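Long-range contact in glutamine amidotransferase subunit pdxT (Thermus thermophilus, PDB 2YWD), which probably hydrolyses glutamine to glutamate and ammonia, the ammonia being channelled to the partner subunit PdxS for synthesis of pyridoxal 5'-phosphate: residues N110-Q115 with I136-F141. Residues are numbered along the deposited sequence; the frame is centred on the assembly and turned at random.
Sequences NAFGRQ and IRAPVF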
ATOM      1  N   ASN A 110     -12.537   4.877  -4.705  1.00 11.46           N
ATOM      2  CA  ASN A 110     -13.384   4.260  -5.738  1.00 11.57           C
ATOM      3  C   ASN A 110     -13.883   5.284  -6.763  1.00 12.78           C
ATOM      4  O   ASN A 110     -15.089   5.520  -6.897  1.00 11.78           O
ATOM      5  CB  ASN A 110     -14.562   3.567  -5.036  1.00 12.55           C
ATOM      6  CG  ASN A 110     -15.432   2.768  -5.981  1.00 13.81           C
ATOM      7  OD1 ASN A 110     -14.993   2.351  -7.048  1.00 11.87           O
ATOM      8  ND2 ASN A 110     -16.678   2.531  -5.576  1.00 15.83           N
ATOM      9  N   ALA A 111     -12.946   5.860  -7.510  1.00 12.07           N
ATOM     10  CA  ALA A 111     -13.272   6.911  -8.464  1.00 13.67           C
ATOM     11  C   ALA A 111     -13.030   6.653  -9.947  1.00 13.18           C
ATOM     12  O   ALA A 111     -12.998   7.608 -10.727  1.00 14.01           O
ATOM     13  CB  ALA A 111     -12.534   8.190  -8.048  1.00 15.21           C
ATOM     14  N   PHE A 112     -12.886   5.394 -10.354  1.00 12.75           N
ATOM     15  CA  PHE A 112     -12.636   5.103 -11.769  1.00 14.50           C
ATOM     16  C   PHE A 112     -13.809   5.345 -12.714  1.00 14.28           C
ATOM     17  O   PHE A 112     -13.619   5.461 -13.927  1.00 12.30           O
ATOM     18  CB  PHE A 112     -12.138   3.673 -11.949  1.00 16.30           C
ATOM     19  CG  PHE A 112     -10.656   3.573 -12.052  1.00 20.47           C
ATOM     20  CD1 PHE A 112      -9.878   3.341 -10.923  1.00 21.21           C
ATOM     21  CD2 PHE A 112     -10.028   3.747 -13.281  1.00 20.01           C
ATOM     22  CE1 PHE A 112      -8.488   3.279 -11.016  1.00 24.98           C
ATOM     23  CE2 PHE A 112      -8.640   3.688 -13.385  1.00 24.49           C
ATOM     24  CZ  PHE A 112      -7.868   3.453 -12.250  1.00 22.68           C
ATOM     25  N   GLY A 113     -15.018   5.395 -12.166  1.00 12.75           N
ATOM     26  CA  GLY A 113     -16.189   5.667 -12.983  1.00 13.64           C
ATOM     27  C   GLY A 113     -16.686   4.574 -13.911  1.00 16.38           C
ATOM     28  O   GLY A 113     -17.391   4.864 -14.881  1.00 15.00           O
ATOM     29  N   ARG A 114     -16.322   3.324 -13.637  1.00 17.50           N
ATOM     30  CA  ARG A 114     -16.786   2.222 -14.475  1.00 20.70           C
ATOM     31  C   ARG A 114     -18.001   1.574 -13.820  1.00 22.05           C
ATOM     32  O   ARG A 114     -18.087   1.498 -12.595  1.00 21.49           O
ATOM     33  CB  ARG A 114     -15.670   1.192 -14.682  1.00 21.45           C
ATOM     34  CG  ARG A 114     -14.518   1.717 -15.529  1.00 22.32           C
ATOM     35  CD  ARG A 114     -13.504   0.638 -15.880  1.00 24.90           C
ATOM     36  NE  ARG A 114     -14.117  -0.474 -16.601  1.00 25.37           N
ATOM     37  CZ  ARG A 114     -13.440  -1.380 -17.300  1.00 23.75           C
ATOM     38  NH1 ARG A 114     -12.119  -1.308 -17.385  1.00 24.36           N
ATOM     39  NH2 ARG A 114     -14.086  -2.364 -17.907  1.00 23.73           N
ATOM     40  N   GLN A 115     -18.946   1.125 -14.642  1.00 24.73           N
ATOM     41  CA  GLN A 115     -20.166   0.498 -14.142  1.00 28.40           C
ATOM     42  C   GLN A 115     -19.819  -0.700 -13.261  1.00 28.13           C
ATOM     43  O   GLN A 115     -20.263  -0.789 -12.115  1.00 28.60           O
ATOM     44  CB  GLN A 115     -21.044   0.046 -15.309  1.00 31.57           C
ATOM     45  CG  GLN A 115     -22.522   0.337 -15.116  1.00 37.21           C
ATOM     46  CD  GLN A 115     -23.375  -0.278 -16.206  1.00 40.43           C
ATOM     47  OE1 GLN A 115     -23.076  -0.145 -17.395  1.00 42.41           O
ATOM     48  NE2 GLN A 115     -24.450  -0.951 -15.808  1.00 42.06           N
ATOM     49  N   ILE A 136     -10.115  -3.408  -8.092  1.00 11.69           N
ATOM     50  CA  ILE A 136     -11.430  -3.647  -7.490  1.00 13.04           C
ATOM     51  C   ILE A 136     -11.859  -2.389  -6.727  1.00 12.72           C
ATOM     52  O   ILE A 136     -11.272  -2.057  -5.700  1.00 14.86           O
ATOM     53  CB  ILE A 136     -11.375  -4.853  -6.521  1.00 14.18           C
ATOM     54  CG1 ILE A 136     -10.995  -6.119  -7.303  1.00 13.03           C
ATOM     55  CG2 ILE A 136     -12.718  -5.035  -5.829  1.00 14.36           C
ATOM     56  CD1 ILE A 136     -10.782  -7.349  -6.436  1.00 16.53           C
ATOM     57  N   ARG A 137     -12.879  -1.693  -7.230  1.00 12.55           N
ATOM     58  CA  ARG A 137     -13.349  -0.450  -6.605  1.00 12.81           C
ATOM     59  C   ARG A 137     -12.124   0.436  -6.382  1.00 12.65           C
ATOM     60  O   ARG A 137     -12.030   1.168  -5.399  1.00 10.23           O
ATOM     61  CB  ARG A 137     -14.028  -0.741  -5.261  1.00 13.00           C
ATOM     62  CG  ARG A 137     -15.338  -1.514  -5.366  1.00 15.73           C
ATOM     63  CD  ARG A 137     -16.060  -1.543  -4.025  1.00 19.10           C
ATOM     64  NE  ARG A 137     -15.223  -2.123  -2.981  1.00 24.72           N
ATOM     65  CZ  ARG A 137     -15.037  -3.428  -2.806  1.00 26.92           C
ATOM     66  NH1 ARG A 137     -15.640  -4.303  -3.602  1.00 26.45           N
ATOM     67  NH2 ARG A 137     -14.232  -3.857  -1.844  1.00 28.87           N
ATOM     68  N   ALA A 138     -11.195   0.368  -7.326  1.00 11.91           N
ATOM     69  CA  ALA A 138      -9.933   1.088  -7.234  1.00 12.37           C
ATOM     70  C   ALA A 138      -9.967   2.592  -6.991  1.00 12.04           C
ATOM     71  O   ALA A 138     -10.778   3.316  -7.568  1.00 11.45           O
ATOM     72  CB  ALA A 138      -9.099   0.795  -8.476  1.00 12.74           C
ATOM     73  N   PRO A 139      -9.077   3.078  -6.111  1.00 12.35           N
ATOM     74  CA  PRO A 139      -9.013   4.509  -5.820  1.00 11.78           C
ATOM     75  C   PRO A 139      -8.205   5.143  -6.951  1.00 13.66           C
ATOM     76  O   PRO A 139      -7.540   4.440  -7.720  1.00 13.94           O
ATOM     77  CB  PRO A 139      -8.272   4.555  -4.488  1.00 12.26           C
ATOM     78  CG  PRO A 139      -7.307   3.414  -4.623  1.00 12.44           C
ATOM     79  CD  PRO A 139      -8.189   2.321  -5.209  1.00 11.17           C
ATOM     80  N   VAL A 140      -8.256   6.462  -7.052  1.00 13.07           N
ATOM     81  CA  VAL A 140      -7.527   7.162  -8.094  1.00 12.60           C
ATOM     82  C   VAL A 140      -6.549   8.162  -7.497  1.00 12.49           C
ATOM     83  O   VAL A 140      -6.881   8.888  -6.560  1.00 11.60           O
ATOM     84  CB  VAL A 140      -8.512   7.897  -9.037  1.00 12.75           C
ATOM     85  CG1 VAL A 140      -7.753   8.779 -10.034  1.00 13.32           C
ATOM     86  CG2 VAL A 140      -9.372   6.872  -9.776  1.00 11.92           C
ATOM     87  N   PHE A 141      -5.330   8.173  -8.023  1.00 12.57           N
ATOM     88  CA  PHE A 141      -4.315   9.116  -7.574  1.00 12.79           C
ATOM     89  C   PHE A 141      -4.597  10.392  -8.366  1.00 13.90           C
ATOM     90  O   PHE A 141      -4.244  10.480  -9.540  1.00 13.25           O
ATOM     91  CB  PHE A 141      -2.917   8.593  -7.913  1.00 12.42           C
ATOM     92  CG  PHE A 141      -2.457   7.461  -7.038  1.00 13.01           C
ATOM     93  CD1 PHE A 141      -2.079   7.695  -5.719  1.00 13.40           C
ATOM     94  CD2 PHE A 141      -2.376   6.164  -7.539  1.00 12.27           C
ATOM     95  CE1 PHE A 141      -1.623   6.654  -4.908  1.00 14.43           C
ATOM     96  CE2 PHE A 141      -1.921   5.114  -6.737  1.00 12.36           C
ATOM     97  CZ  PHE A 141      -1.544   5.361  -5.421  1.00 16.10           C
TER
HETATM   98  O   HOH W   1     -13.096   2.856  -8.883  1.00  9.94           O
HETATM   99  O   HOH W   2     -11.564   3.269  -2.703  1.00 15.06           O
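Phe112 meets Val140 and Ala138 around the CD1-CE1 edge of its ring, a compact example of how a loop is joined to the start of a strand by apolar and water-mediated contacts together. CG2 of Val140, set anti to its own carbonyl carbon, lies over one ring face in a CH-pi contact, 4.1 Å from the ring centroid, and also touches Ala111 CB. On the other side of the ring plane Ala138 CB reaches Phe112 CE1 at 3.6 Å, while Ala138 O lies at the ring edge, in its plane. That carbonyl is shared: Ala111 N gives it a weak, bent hydrogen bond (3.3 Å, 135°), and a water donates to it at 2.7 Å. The same water donates to Asn110 OD1 and accepts from Phe112 N, tying both segments together. With CG anti to the backbone N (chi1 -174°), the amide carbon of Asn110 comes beside Arg137; OD1 approaches Arg137 CA at 3.3 Å, while ND2 hydrogen-bonds to Glu117 OE1. An alanine in place of Phe112 would probably open a gap beside Val140 CG2 and Ala138 CB and leave Phe119 without its edge-to-face partner. Ile136 and Arg137 are predicted to bind glutamine; of 110-115, Asn110 alone touches Arg137. Ring packing beside that site and bridging water thus do most of the joining between 110-115 and 136-141, whereas backbone hydrogen bonds pair Arg137 with Glu117 and Val140 with Glu108 just outside.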